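Local coordinates for ethanolamine utilization protein EutJ (Carboxydothermus hydrogenoformans Z-2901, PDB 3H1Q) that binds ATP in the cleft between the two lobes of an actin-like ATPase fold and probably takes part in ethanolamine utilization, at residues L25-V31 with V43-Q47; K30-D34 with I268-G272; D140-I146 with L228-G234; M213-K218 with F246-L250. One frame throughout, in Å; residues are numbered along the deposited sequence.

Contact 1: L25-V31 with V43-Q47; sequences LPPPYKV and VVTDQ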
loop_
_atom_site.group_PDB
_atom_site.type_symbol
_atom_site.label_atom_id
_atom_site.label_comp_id
_atom_site.label_asym_id
_atom_site.label_seq_id
_atom_site.Cartn_x
_atom_site.Cartn_y
_atom_site.Cartn_z
ATOM N N LEU A 25 15.797 2.148 -17.868
ATOM C CA LEU A 25 15.559 3.521 -18.305
ATOM C C LEU A 25 16.688 4.463 -17.828
ATOM O O LEU A 25 17.271 4.272 -16.746
ATOM C CB LEU A 25 14.171 3.992 -17.861
ATOM C CG LEU A 25 13.091 3.073 -18.448
ATOM C CD1 LEU A 25 11.734 3.139 -17.751
ATOM C CD2 LEU A 25 12.941 3.398 -19.901
ATOM N N PRO A 26 17.030 5.468 -18.665
ATOM C CA PRO A 26 18.115 6.381 -18.298
ATOM C C PRO A 26 17.657 7.218 -17.124
ATOM O O PRO A 26 16.458 7.541 -17.056
ATOM C CB PRO A 26 18.249 7.266 -19.536
ATOM C CG PRO A 26 16.882 7.163 -20.258
ATOM C CD PRO A 26 16.449 5.773 -19.998
ATOM N N PRO A 27 18.580 7.572 -16.206
ATOM C CA PRO A 27 18.341 8.496 -15.075
ATOM C C PRO A 27 17.899 9.887 -15.573
ATOM O O PRO A 27 17.909 10.116 -16.788
ATOM C CB PRO A 27 19.711 8.593 -14.401
ATOM C CG PRO A 27 20.446 7.364 -14.832
ATOM C CD PRO A 27 19.956 7.060 -16.224
ATOM N N PRO A 28 17.499 10.818 -14.666
ATOM C CA PRO A 28 17.388 10.754 -13.205
ATOM C C PRO A 28 16.174 9.956 -12.753
ATOM O O PRO A 28 15.181 9.829 -13.473
ATOM C CB PRO A 28 17.212 12.204 -12.815
ATOM C CG PRO A 28 16.448 12.753 -13.939
ATOM C CD PRO A 28 16.989 12.104 -15.173
ATOM N N TYR A 29 16.280 9.416 -11.554
ATOM C CA TYR A 29 15.318 8.499 -11.043
ATOM C C TYR A 29 14.622 9.129 -9.881
ATOM O O TYR A 29 15.154 10.033 -9.236
ATOM C CB TYR A 29 16.048 7.282 -10.544
ATOM C CG TYR A 29 16.661 6.459 -11.631
ATOM C CD1 TYR A 29 16.021 6.322 -12.851
ATOM C CD2 TYR A 29 17.861 5.771 -11.428
ATOM C CE1 TYR A 29 16.560 5.549 -13.842
ATOM C CE2 TYR A 29 18.415 4.987 -12.428
ATOM C CZ TYR A 29 17.749 4.892 -13.632
ATOM O OH TYR A 29 18.247 4.143 -14.656
ATOM N N LYS A 30 13.430 8.636 -9.606
ATOM C CA LYS A 30 12.691 9.058 -8.460
ATOM C C LYS A 30 12.541 7.852 -7.529
ATOM O O LYS A 30 12.238 6.739 -7.970
ATOM C CB LYS A 30 11.333 9.571 -8.892
ATOM C CG LYS A 30 11.315 10.858 -9.691
ATOM C CD LYS A 30 9.979 11.526 -9.396
ATOM C CE LYS A 30 9.312 12.067 -10.619
ATOM N NZ LYS A 30 7.808 12.056 -10.489
ATOM N N VAL A 31 12.765 8.076 -6.238
ATOM C CA VAL A 31 12.714 7.006 -5.265
ATOM C C VAL A 31 11.656 7.306 -4.207
ATOM O O VAL A 31 11.420 8.465 -3.840
ATOM C CB VAL A 31 14.073 6.785 -4.594
ATOM C CG1 VAL A 31 14.061 5.507 -3.784
ATOM C CG2 VAL A 31 15.175 6.709 -5.632
ATOM N N VAL A 43 10.735 1.829 -4.092
ATOM C CA VAL A 43 10.345 1.914 -5.486
ATOM C C VAL A 43 11.137 3.013 -6.230
ATOM O O VAL A 43 11.306 4.121 -5.710
ATOM C CB VAL A 43 8.816 2.165 -5.575
ATOM C CG1 VAL A 43 8.347 2.525 -6.985
ATOM C CG2 VAL A 43 8.035 0.933 -5.059
ATOM N N VAL A 44 11.630 2.692 -7.435
ATOM C CA VAL A 44 12.325 3.646 -8.282
ATOM C C VAL A 44 11.583 3.801 -9.606
ATOM O O VAL A 44 11.110 2.827 -10.173
ATOM C CB VAL A 44 13.798 3.199 -8.603
ATOM C CG1 VAL A 44 14.510 4.258 -9.452
ATOM C CG2 VAL A 44 14.599 2.934 -7.357
ATOM N N THR A 45 11.514 5.023 -10.121
ATOM C CA THR A 45 10.899 5.263 -11.423
ATOM C C THR A 45 11.705 6.291 -12.194
ATOM O O THR A 45 12.436 7.066 -11.596
ATOM C CB THR A 45 9.477 5.873 -11.294
ATOM O OG1 THR A 45 9.601 7.275 -11.012
ATOM C CG2 THR A 45 8.636 5.209 -10.217
ATOM N N ASP A 46 11.530 6.334 -13.511
ATOM C CA ASP A 46 11.989 7.477 -14.302
ATOM C C ASP A 46 11.157 8.738 -14.003
ATOM O O ASP A 46 10.237 8.697 -13.158
ATOM C CB ASP A 46 11.891 7.157 -15.770
ATOM C CG ASP A 46 10.459 7.028 -16.245
ATOM O OD1 ASP A 46 9.522 6.973 -15.405
ATOM O OD2 ASP A 46 10.266 6.967 -17.487
ATOM N N GLN A 47 11.450 9.850 -14.687
ATOM C CA GLN A 47 10.784 11.131 -14.355
ATOM C C GLN A 47 9.309 11.149 -14.721
ATOM O O GLN A 47 8.574 11.995 -14.242
ATOM C CB GLN A 47 11.483 12.355 -14.972
ATOM C CG GLN A 47 12.810 12.788 -14.305
ATOM C CD GLN A 47 12.721 13.163 -12.788
ATOM O OE1 GLN A 47 13.663 12.909 -12.040
ATOM N NE2 GLN A 47 11.612 13.785 -12.358
#
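Lys-30 and Gln-47 meet with their side chains nearly at right angles. The amide end of Gln-47 swings back over the lysine chain, and its NE2 lies 3.4 Å from Lys-30 CE. A turn at chi2 (-59°) folds the glutamine this way, so that CG and OE1 also rest against Pro-28, whose ring presents CG to OE1 at 3.4 Å. The lysine ammonium itself runs on past Gln-47 to the backbone of Leu-270. Closer to the backbone on the same face, Thr-45 OG1 stands beside Lys-30 CB at 3.6 Å, while also bonding to the carbonyl of Asp-46.

The other face is apolar. Val-31 and Val-44 lie side by side and point the same way, with their CG2 methyls 4.2 Å apart. Val-44 CG1 reaches the root of the Tyr-29 side chain, 3.6 Å from CB, and the two side chains cross obliquely. Beyond the valines, Asp-46 CA sits at the edge of the tyrosine ring. Val-52 and Leu-92 continue this apolar layer.

Two backbone bonds set the register: Lys-30 N gives to Thr-45 O (2.7 Å) and Thr-45 N returns to Lys-30 O (2.8 Å). This is a hydrogen-bonded antiparallel pair followed by the non-hydrogen-bonded pair Val-31/Val-44, the open end of the beta hairpin 30-34/39-45 of the first lobe of the actin-like ATPase fold.

Contact 2: K30-D34 with I268-G272; sequences KVGVD and IALFG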
loop_
_atom_site.group_PDB
_atom_site.type_symbol
_atom_site.label_atom_id
_atom_site.label_comp_id
_atom_site.label_asym_id
_atom_site.label_seq_id
_atom_site.Cartn_x
_atom_site.Cartn_y
_atom_site.Cartn_z
ATOM N N LYS A 30 13.430 8.636 -9.606
ATOM C CA LYS A 30 12.691 9.058 -8.460
ATOM C C LYS A 30 12.541 7.852 -7.529
ATOM O O LYS A 30 12.238 6.739 -7.970
ATOM C CB LYS A 30 11.333 9.571 -8.892
ATOM C CG LYS A 30 11.315 10.858 -9.691
ATOM C CD LYS A 30 9.979 11.526 -9.396
ATOM C CE LYS A 30 9.312 12.067 -10.619
ATOM N NZ LYS A 30 7.808 12.056 -10.489
ATOM N N VAL A 31 12.765 8.076 -6.238
ATOM C CA VAL A 31 12.714 7.006 -5.265
ATOM C C VAL A 31 11.656 7.306 -4.207
ATOM O O VAL A 31 11.420 8.465 -3.840
ATOM C CB VAL A 31 14.073 6.785 -4.594
ATOM C CG1 VAL A 31 14.061 5.507 -3.784
ATOM C CG2 VAL A 31 15.175 6.709 -5.632
ATOM N N GLY A 32 11.000 6.249 -3.744
ATOM C CA GLY A 32 9.961 6.398 -2.776
ATOM C C GLY A 32 10.075 5.253 -1.823
ATOM O O GLY A 32 10.309 4.109 -2.222
ATOM N N VAL A 33 9.955 5.565 -0.543
ATOM C CA VAL A 33 9.886 4.519 0.432
ATOM C C VAL A 33 8.509 4.576 1.074
ATOM O O VAL A 33 8.010 5.665 1.399
ATOM C CB VAL A 33 10.997 4.658 1.460
ATOM C CG1 VAL A 33 10.912 3.525 2.520
ATOM C CG2 VAL A 33 12.346 4.641 0.757
ATOM N N ASP A 34 7.890 3.401 1.193
ATOM C CA ASP A 34 6.610 3.256 1.844
ATOM C C ASP A 34 6.789 2.490 3.127
ATOM O O ASP A 34 7.084 1.276 3.118
ATOM C CB ASP A 34 5.633 2.517 0.940
ATOM C CG ASP A 34 4.222 2.413 1.552
ATOM O OD1 ASP A 34 3.391 3.304 1.231
ATOM O OD2 ASP A 34 3.936 1.459 2.356
ATOM N N ILE A 268 4.078 7.272 -3.885
ATOM C CA ILE A 268 5.128 7.967 -3.164
ATOM C C ILE A 268 6.302 8.245 -4.098
ATOM O O ILE A 268 6.706 9.409 -4.289
ATOM C CB ILE A 268 5.600 7.169 -1.957
ATOM C CG1 ILE A 268 4.473 7.028 -0.944
ATOM C CG2 ILE A 268 6.704 7.898 -1.273
ATOM C CD1 ILE A 268 4.690 5.932 0.033
ATOM N N ALA A 269 6.830 7.187 -4.711
ATOM C CA ALA A 269 7.924 7.356 -5.665
ATOM C C ALA A 269 7.645 8.499 -6.644
ATOM O O ALA A 269 8.567 9.136 -7.127
ATOM C CB ALA A 269 8.203 6.068 -6.399
ATOM N N LEU A 270 6.381 8.795 -6.908
ATOM C CA LEU A 270 6.082 9.854 -7.855
ATOM C C LEU A 270 6.471 11.233 -7.353
ATOM O O LEU A 270 6.536 12.206 -8.133
ATOM C CB LEU A 270 4.622 9.819 -8.266
ATOM C CG LEU A 270 4.313 8.693 -9.247
ATOM C CD1 LEU A 270 3.031 9.026 -9.978
ATOM C CD2 LEU A 270 5.482 8.496 -10.244
ATOM N N PHE A 271 6.756 11.310 -6.053
ATOM C CA PHE A 271 7.097 12.589 -5.435
ATOM C C PHE A 271 8.585 12.885 -5.472
ATOM O O PHE A 271 8.978 13.990 -5.880
ATOM C CB PHE A 271 6.537 12.692 -4.018
ATOM C CG PHE A 271 5.048 12.860 -3.983
ATOM C CD1 PHE A 271 4.398 13.615 -4.966
ATOM C CD2 PHE A 271 4.289 12.271 -2.972
ATOM C CE1 PHE A 271 3.013 13.770 -4.951
ATOM C CE2 PHE A 271 2.902 12.428 -2.946
ATOM C CZ PHE A 271 2.269 13.180 -3.936
ATOM N N GLY A 272 9.396 11.911 -5.052
ATOM C CA GLY A 272 10.851 11.997 -5.179
ATOM C C GLY A 272 11.313 12.427 -6.560
ATOM O O GLY A 272 12.191 13.275 -6.710
#
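Asp-34 holds CG opposite its backbone N (chi1 -176°), and Ile-268 turns CG1 away from its carbonyl carbon (chi1 -64°) with CD1 extended beyond it; the two side chains cross at about a right angle, CD1 lying 3.7 Å from Asp-34 CB. The contact sets the end of the C-terminal helix 263-269 on the first strand of the actin-like fold, where Asp-34 opens the sequence DLGT, consistent with the phosphate-1 motif of this superfamily. Asp-34 touches the bound ATP, so Ile-268 is a second-shell neighbour, lying along the flank of a residue that lines the pocket.

Midway, Gly-32 lets the helix backbone come close: its CA is 3.7 Å from Ala-269 CA. Ile-268 CG2 covers the same glycine at 3.9 Å from its CA. Val-31 and Val-33 point to the other side of the strand, toward Leu-42 and Ala-95.

At the far end, the aliphatic part of Lys-30 runs past the last residues, with CB 3.3 Å from Ala-269 O and CD beside the carbonyl carbon of Gly-272. A bend at chi3 (-136°) carries the ammonium on to Leu-270 O, where NZ donates over 2.7 Å from above the carbonyl plane.

Contact 3: D140-I146 with L228-G234; sequences DGIVVDI and LPVYVVG. With ATP (adenosine-5'-triphosphate), chain C.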
loop_
_atom_site.group_PDB
_atom_site.type_symbol
_atom_site.label_atom_id
_atom_site.label_comp_id
_atom_site.label_asym_id
_atom_site.label_seq_id
_atom_site.Cartn_x
_atom_site.Cartn_y
_atom_site.Cartn_z
ATOM N N ASP A 140 -11.142 13.326 -8.413
ATOM C CA ASP A 140 -12.315 13.292 -7.544
ATOM C C ASP A 140 -12.716 11.845 -7.304
ATOM O O ASP A 140 -12.927 11.092 -8.256
ATOM C CB ASP A 140 -13.476 14.095 -8.145
ATOM C CG ASP A 140 -13.015 15.373 -8.857
ATOM O OD1 ASP A 140 -13.393 16.475 -8.404
ATOM O OD2 ASP A 140 -12.278 15.278 -9.871
ATOM N N GLY A 141 -12.786 11.445 -6.040
ATOM C CA GLY A 141 -13.161 10.081 -5.706
ATOM C C GLY A 141 -12.919 9.745 -4.256
ATOM O O GLY A 141 -12.559 10.595 -3.454
ATOM N N ILE A 142 -13.111 8.494 -3.908
ATOM C CA ILE A 142 -12.846 8.090 -2.565
ATOM C C ILE A 142 -11.807 7.003 -2.604
ATOM O O ILE A 142 -11.890 6.102 -3.455
ATOM C CB ILE A 142 -14.103 7.593 -1.927
ATOM C CG1 ILE A 142 -14.982 8.812 -1.626
ATOM C CG2 ILE A 142 -13.788 6.756 -0.676
ATOM C CD1 ILE A 142 -16.332 8.501 -1.023
ATOM N N VAL A 143 -10.816 7.099 -1.712
ATOM C CA VAL A 143 -9.749 6.118 -1.668
ATOM C C VAL A 143 -9.779 5.361 -0.361
ATOM O O VAL A 143 -9.878 5.930 0.700
ATOM C CB VAL A 143 -8.351 6.745 -1.896
ATOM C CG1 VAL A 143 -7.281 5.645 -1.942
ATOM C CG2 VAL A 143 -8.318 7.587 -3.176
ATOM N N VAL A 144 -9.683 4.059 -0.450
ATOM C CA VAL A 144 -9.813 3.241 0.712
ATOM C C VAL A 144 -8.567 2.359 0.737
ATOM O O VAL A 144 -8.544 1.236 0.218
ATOM C CB VAL A 144 -11.136 2.425 0.648
ATOM C CG1 VAL A 144 -11.277 1.511 1.850
ATOM C CG2 VAL A 144 -12.330 3.361 0.539
ATOM N N ASP A 145 -7.502 2.896 1.309
ATOM C CA ASP A 145 -6.269 2.153 1.439
ATOM C C ASP A 145 -6.512 1.130 2.524
ATOM O O ASP A 145 -6.636 1.479 3.679
ATOM C CB ASP A 145 -5.142 3.107 1.831
ATOM C CG ASP A 145 -3.743 2.518 1.603
ATOM O OD1 ASP A 145 -3.586 1.266 1.604
ATOM O OD2 ASP A 145 -2.787 3.324 1.430
ATOM N N ILE A 146 -6.628 -0.133 2.174
ATOM C CA ILE A 146 -6.847 -1.114 3.215
ATOM C C ILE A 146 -5.519 -1.788 3.461
ATOM O O ILE A 146 -5.239 -2.813 2.840
ATOM C CB ILE A 146 -7.948 -2.158 2.839
ATOM C CG1 ILE A 146 -9.270 -1.454 2.473
ATOM C CG2 ILE A 146 -8.127 -3.195 3.958
ATOM C CD1 ILE A 146 -10.470 -2.344 2.418
ATOM N N LEU A 228 -19.214 10.349 -6.033
ATOM C CA LEU A 228 -17.821 9.937 -5.862
ATOM C C LEU A 228 -17.537 8.466 -6.169
ATOM O O LEU A 228 -18.111 7.565 -5.516
ATOM C CB LEU A 228 -17.322 10.265 -4.450
ATOM C CG LEU A 228 -17.081 11.736 -4.108
ATOM C CD1 LEU A 228 -17.049 11.924 -2.594
ATOM C CD2 LEU A 228 -15.798 12.258 -4.778
ATOM N N PRO A 229 -16.654 8.227 -7.172
ATOM C CA PRO A 229 -16.116 6.902 -7.458
ATOM C C PRO A 229 -15.309 6.421 -6.276
ATOM O O PRO A 229 -14.887 7.220 -5.449
ATOM C CB PRO A 229 -15.217 7.144 -8.668
ATOM C CG PRO A 229 -15.825 8.328 -9.332
ATOM C CD PRO A 229 -16.228 9.205 -8.192
ATOM N N VAL A 230 -15.108 5.118 -6.200
ATOM C CA VAL A 230 -14.584 4.496 -5.003
ATOM C C VAL A 230 -13.516 3.472 -5.361
ATOM O O VAL A 230 -13.751 2.536 -6.135
ATOM C CB VAL A 230 -15.712 3.859 -4.200
ATOM C CG1 VAL A 230 -15.174 3.013 -3.070
ATOM C CG2 VAL A 230 -16.610 4.943 -3.685
ATOM N N TYR A 231 -12.338 3.659 -4.780
ATOM C CA TYR A 231 -11.175 2.926 -5.194
ATOM C C TYR A 231 -10.641 2.208 -4.010
ATOM O O TYR A 231 -10.311 2.817 -3.022
ATOM C CB TYR A 231 -10.158 3.906 -5.711
ATOM C CG TYR A 231 -10.629 4.647 -6.933
ATOM C CD1 TYR A 231 -10.303 4.196 -8.210
ATOM C CD2 TYR A 231 -11.394 5.806 -6.824
ATOM C CE1 TYR A 231 -10.714 4.880 -9.356
ATOM C CE2 TYR A 231 -11.816 6.504 -7.980
ATOM C CZ TYR A 231 -11.465 6.027 -9.239
ATOM O OH TYR A 231 -11.873 6.688 -10.378
ATOM N N VAL A 232 -10.578 0.905 -4.084
ATOM C CA VAL A 232 -10.080 0.172 -2.967
ATOM C C VAL A 232 -8.696 -0.336 -3.314
ATOM O O VAL A 232 -8.547 -1.185 -4.181
ATOM C CB VAL A 232 -11.016 -0.961 -2.612
ATOM C CG1 VAL A 232 -10.386 -1.870 -1.587
ATOM C CG2 VAL A 232 -12.326 -0.391 -2.093
ATOM N N VAL A 233 -7.677 0.200 -2.650
ATOM C CA VAL A 233 -6.302 -0.201 -2.893
ATOM C C VAL A 233 -5.744 -0.801 -1.619
ATOM O O VAL A 233 -6.453 -0.835 -0.622
ATOM C CB VAL A 233 -5.443 0.986 -3.328
ATOM C CG1 VAL A 233 -6.042 1.645 -4.550
ATOM C CG2 VAL A 233 -5.310 1.974 -2.207
ATOM N N GLY A 234 -4.488 -1.267 -1.650
ATOM C CA GLY A 234 -3.814 -1.836 -0.477
ATOM C C GLY A 234 -3.786 -3.337 -0.557
ATOM O O GLY A 234 -4.687 -3.942 -1.114
HETATM P PG ATP C . 0.256 0.358 3.700
HETATM O O1G ATP C . 1.133 -0.251 2.615
HETATM O O2G ATP C . -1.219 0.218 3.439
HETATM O O3G ATP C . 0.588 1.813 4.005
HETATM P PB ATP C . 1.011 -2.045 4.913
HETATM O O1B ATP C . 1.037 -2.764 6.218
HETATM O O2B ATP C . 2.286 -2.085 4.115
HETATM O O3B ATP C . 0.464 -0.540 5.028
HETATM P PA ATP C . -0.303 -3.279 2.568
HETATM O O1A ATP C . 1.061 -3.501 1.982
HETATM O O2A ATP C . -1.241 -2.334 1.862
HETATM O O3A ATP C . -0.210 -2.708 4.083
HETATM O "O5'" ATP C . -0.999 -4.694 2.857
HETATM C "C5'" ATP C . -0.471 -5.714 3.687
HETATM C "C4'" ATP C . -1.603 -6.712 3.798
HETATM O "O4'" ATP C . -1.956 -7.165 2.487
HETATM C "C3'" ATP C . -1.186 -7.942 4.567
HETATM O "O3'" ATP C . -2.185 -8.307 5.525
HETATM C "C2'" ATP C . -1.147 -9.047 3.546
HETATM O "O2'" ATP C . -1.543 -10.292 4.109
HETATM C "C1'" ATP C . -2.102 -8.583 2.460
HETATM N N9 ATP C . -1.718 -9.370 1.240
HETATM C C8 ATP C . -0.557 -9.336 0.549
HETATM N N7 ATP C . -0.534 -10.261 -0.451
HETATM C C5 ATP C . -1.698 -10.933 -0.414
HETATM C C6 ATP C . -2.347 -12.032 -1.181
HETATM N N6 ATP C . -1.735 -12.625 -2.232
HETATM N N1 ATP C . -3.589 -12.430 -0.801
HETATM C C2 ATP C . -4.250 -11.876 0.232
HETATM N N3 ATP C . -3.730 -10.868 0.964
HETATM C C4 ATP C . -2.476 -10.356 0.705
#
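Five backbone hydrogen bonds join residues 142-146 to 229-233 in parallel register. Ile-142 N gives to Pro-229 O, Tyr-231 N to Ile-142 O and Val-144 N to Tyr-231 O. Val-233 N reaches Val-144 O over a longer 3.2 Å, coming from well above the carbonyl plane. Ile-146 N closes the series on Val-233 O, almost straight at 177°. Ile-142, Tyr-231, Val-144 and Val-233 each use both backbone groups.

Apolar contacts line both faces. On one, Leu-228 crosses Ile-142 at about a right angle, CD1 to CD1 at 3.8 Å, and Val-232 CG1 meets Ile-146 CD1 at 4.0 Å; Phe-242 and Phe-246 cover these last two. On the other, Val-143 CG1 and Val-233 CG2 lie 4.2 Å apart beneath Leu-136 of helix 128-136.

A separate contact sets the Tyr-231 ring edge against a backbone carbonyl, CD2 lying 3.4 Å from Ile-142 O.

The polar end faces the nucleotide. Asp-145, with CG opposite its backbone N (chi1 -163°), brings OD1 to 3.2 Å from O2G of ATP, and Gly-234 CA comes to 3.5 Å from O2A. Asp-145 starts DIGGGT, consistent with the phosphate-2 motif, and Gly-234 a GGT consistent with the adenosine motif. The carboxylate, oriented in part by the hydroxyl of Thr-264 on OD2, is close to the gamma phosphate without a hydrogen bond; an attractive link would probably need a water or cation between them, whereas Glu-190, Lys-193 and Gly-235 hydrogen-bond ATP directly.

Contact 4: M213-K218 with F246-L250; sequences MALIVK and FSRFL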
loop_
_atom_site.group_PDB
_atom_site.type_symbol
_atom_site.label_atom_id
_atom_site.label_comp_id
_atom_site.label_asym_id
_atom_site.label_seq_id
_atom_site.Cartn_x
_atom_site.Cartn_y
_atom_site.Cartn_z
HETATM N N MSE A 213 -15.731 -4.064 7.549
HETATM C CA MSE A 213 -14.921 -3.097 6.836
HETATM C C MSE A 213 -15.775 -2.142 6.006
HETATM O O MSE A 213 -15.764 -0.919 6.233
HETATM C CB MSE A 213 -13.909 -3.827 5.966
HETATM C CG MSE A 213 -12.850 -4.535 6.802
HETATM SE SE MSE A 213 -11.319 -5.235 5.786
HETATM C CE MSE A 213 -10.319 -6.022 7.257
ATOM N N ALA A 214 -16.539 -2.737 5.078
ATOM C CA ALA A 214 -17.425 -2.027 4.132
ATOM C C ALA A 214 -18.434 -1.077 4.787
ATOM O O ALA A 214 -18.601 0.071 4.358
ATOM C CB ALA A 214 -18.142 -3.035 3.240
ATOM N N LEU A 215 -19.086 -1.571 5.835
ATOM C CA LEU A 215 -20.060 -0.781 6.584
ATOM C C LEU A 215 -19.424 0.405 7.317
ATOM O O LEU A 215 -20.050 1.466 7.472
ATOM C CB LEU A 215 -20.869 -1.685 7.523
ATOM C CG LEU A 215 -21.572 -2.787 6.704
ATOM C CD1 LEU A 215 -22.042 -4.003 7.533
ATOM C CD2 LEU A 215 -22.697 -2.204 5.840
ATOM N N ILE A 216 -18.170 0.232 7.738
ATOM C CA ILE A 216 -17.424 1.317 8.349
ATOM C C ILE A 216 -17.203 2.438 7.327
ATOM O O ILE A 216 -17.295 3.623 7.660
ATOM C CB ILE A 216 -16.104 0.805 8.956
ATOM C CG1 ILE A 216 -16.403 -0.157 10.111
ATOM C CG2 ILE A 216 -15.205 1.965 9.411
ATOM C CD1 ILE A 216 -15.199 -0.923 10.615
ATOM N N VAL A 217 -16.945 2.057 6.081
ATOM C CA VAL A 217 -16.696 3.028 5.028
ATOM C C VAL A 217 -18.012 3.659 4.659
ATOM O O VAL A 217 -18.116 4.881 4.593
ATOM C CB VAL A 217 -16.084 2.374 3.777
ATOM C CG1 VAL A 217 -15.661 3.437 2.768
ATOM C CG2 VAL A 217 -14.911 1.466 4.165
ATOM N N LYS A 218 -19.009 2.801 4.438
ATOM C CA LYS A 218 -20.397 3.208 4.160
ATOM C C LYS A 218 -20.750 4.396 5.017
ATOM O O LYS A 218 -21.215 5.421 4.510
ATOM C CB LYS A 218 -21.372 2.060 4.469
ATOM C CG LYS A 218 -22.779 2.227 3.876
ATOM C CD LYS A 218 -23.692 0.988 4.085
ATOM C CE LYS A 218 -24.854 1.265 5.063
ATOM N NZ LYS A 218 -25.728 0.076 5.374
ATOM N N PHE A 246 -16.840 -7.035 -1.137
ATOM C CA PHE A 246 -16.873 -5.653 -0.675
ATOM C C PHE A 246 -17.857 -4.797 -1.493
ATOM O O PHE A 246 -18.650 -4.051 -0.922
ATOM C CB PHE A 246 -15.461 -5.071 -0.723
ATOM C CG PHE A 246 -15.278 -3.810 0.064
ATOM C CD1 PHE A 246 -14.717 -3.848 1.336
ATOM C CD2 PHE A 246 -15.609 -2.576 -0.477
ATOM C CE1 PHE A 246 -14.501 -2.658 2.076
ATOM C CE2 PHE A 246 -15.397 -1.390 0.246
ATOM C CZ PHE A 246 -14.843 -1.430 1.526
ATOM N N SER A 247 -17.827 -4.897 -2.818
ATOM C CA SER A 247 -18.707 -4.051 -3.618
ATOM C C SER A 247 -20.173 -4.204 -3.167
ATOM O O SER A 247 -20.943 -3.244 -3.258
ATOM C CB SER A 247 -18.541 -4.324 -5.088
ATOM N N ARG A 248 -20.539 -5.384 -2.645
ATOM C CA ARG A 248 -21.891 -5.615 -2.105
ATOM C C ARG A 248 -22.118 -4.837 -0.817
ATOM O O ARG A 248 -22.812 -3.812 -0.834
ATOM C CB ARG A 248 -22.181 -7.108 -1.887
ATOM N N PHE A 249 -21.505 -5.300 0.280
ATOM C CA PHE A 249 -21.798 -4.788 1.625
ATOM C C PHE A 249 -21.742 -3.286 1.728
ATOM O O PHE A 249 -22.413 -2.696 2.567
ATOM C CB PHE A 249 -20.871 -5.391 2.664
ATOM C CG PHE A 249 -20.925 -6.871 2.714
ATOM C CD1 PHE A 249 -22.002 -7.522 3.293
ATOM C CD2 PHE A 249 -19.891 -7.629 2.183
ATOM C CE1 PHE A 249 -22.058 -8.926 3.343
ATOM C CE2 PHE A 249 -19.926 -9.038 2.223
ATOM C CZ PHE A 249 -21.016 -9.687 2.803
ATOM N N LEU A 250 -20.937 -2.668 0.877
ATOM C CA LEU A 250 -20.834 -1.214 0.868
ATOM C C LEU A 250 -22.090 -0.581 0.259
ATOM O O LEU A 250 -22.618 0.411 0.780
ATOM C CB LEU A 250 -19.574 -0.760 0.129
ATOM C CG LEU A 250 -19.483 0.753 -0.077
ATOM C CD1 LEU A 250 -19.007 1.457 1.178
ATOM C CD2 LEU A 250 -18.572 1.064 -1.241
#
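Ala-214 is the small bump at the centre of this helix pair, and its methyl drops into a hollow framed by Phe-246, Phe-249 and Leu-250. CB lies over one face of the Phe-246 ring, 4.0 Å from the centroid, in a CH-pi contact displaced toward the rim. The same methyl touches Phe-249 CB at 3.7 Å and Leu-250 CB at 4.1 Å, packing against side chains from successive turns of helix 242-250.

Phe-246 gets there because its CG stands opposite the backbone N (chi1 -164°), which throws the ring across to the other helix. With Ala-214 over its face, it meets two neighbours at its rim: CB of selenomethionine Met-213, and Val-217 CG2, which is 3.9 Å from CZ.

Leu-250 makes the return bump. Its CD1 enters a groove between Ala-214, Val-217 and Lys-218, 3.5 Å from Ala-214 O, 4.0 Å from Val-217 CB and 4.1 Å from Lys-218 CB. At the solvent side the alkyl chain of Lys-218 passes the Leu-250 carbonyl, and Leu-215 CD2 leans on that of Phe-249.

No hydrogen bond crosses between the segments; apolar packing joins them, and the axes of 213-218 and 246-250 approach to 8.3 Å with a crossing angle of -46°. Val-217 also rests on Val-144 and Phe-246 on Ile-146: the pair belongs to the helical layer over one face of the sheet in the second lobe, as in actin-like ATPases.

Contacts 1 and 2 share Lys-30 and Val-31 and work as one block of the first lobe: Val-43 of the hairpin packs its CG1 3.6 Å from Ala-269 CB, and the two centres are 9 Å apart. Contacts 3 and 4 make a similar block in the second lobe, centres 12 Å apart, with Val-232 CG2 lying 4.0 Å from Phe-246 CE2. Between the blocks sits ATP. Contact 2 reaches it through Asp-34 and contact 3 through Asp-145 and Gly-234, although their nearest atoms stay about 6 Å apart. Contact 1, at the open end of the first sheet's hairpin, and contact 4, on helices covering the second sheet, have centres about 37 Å apart.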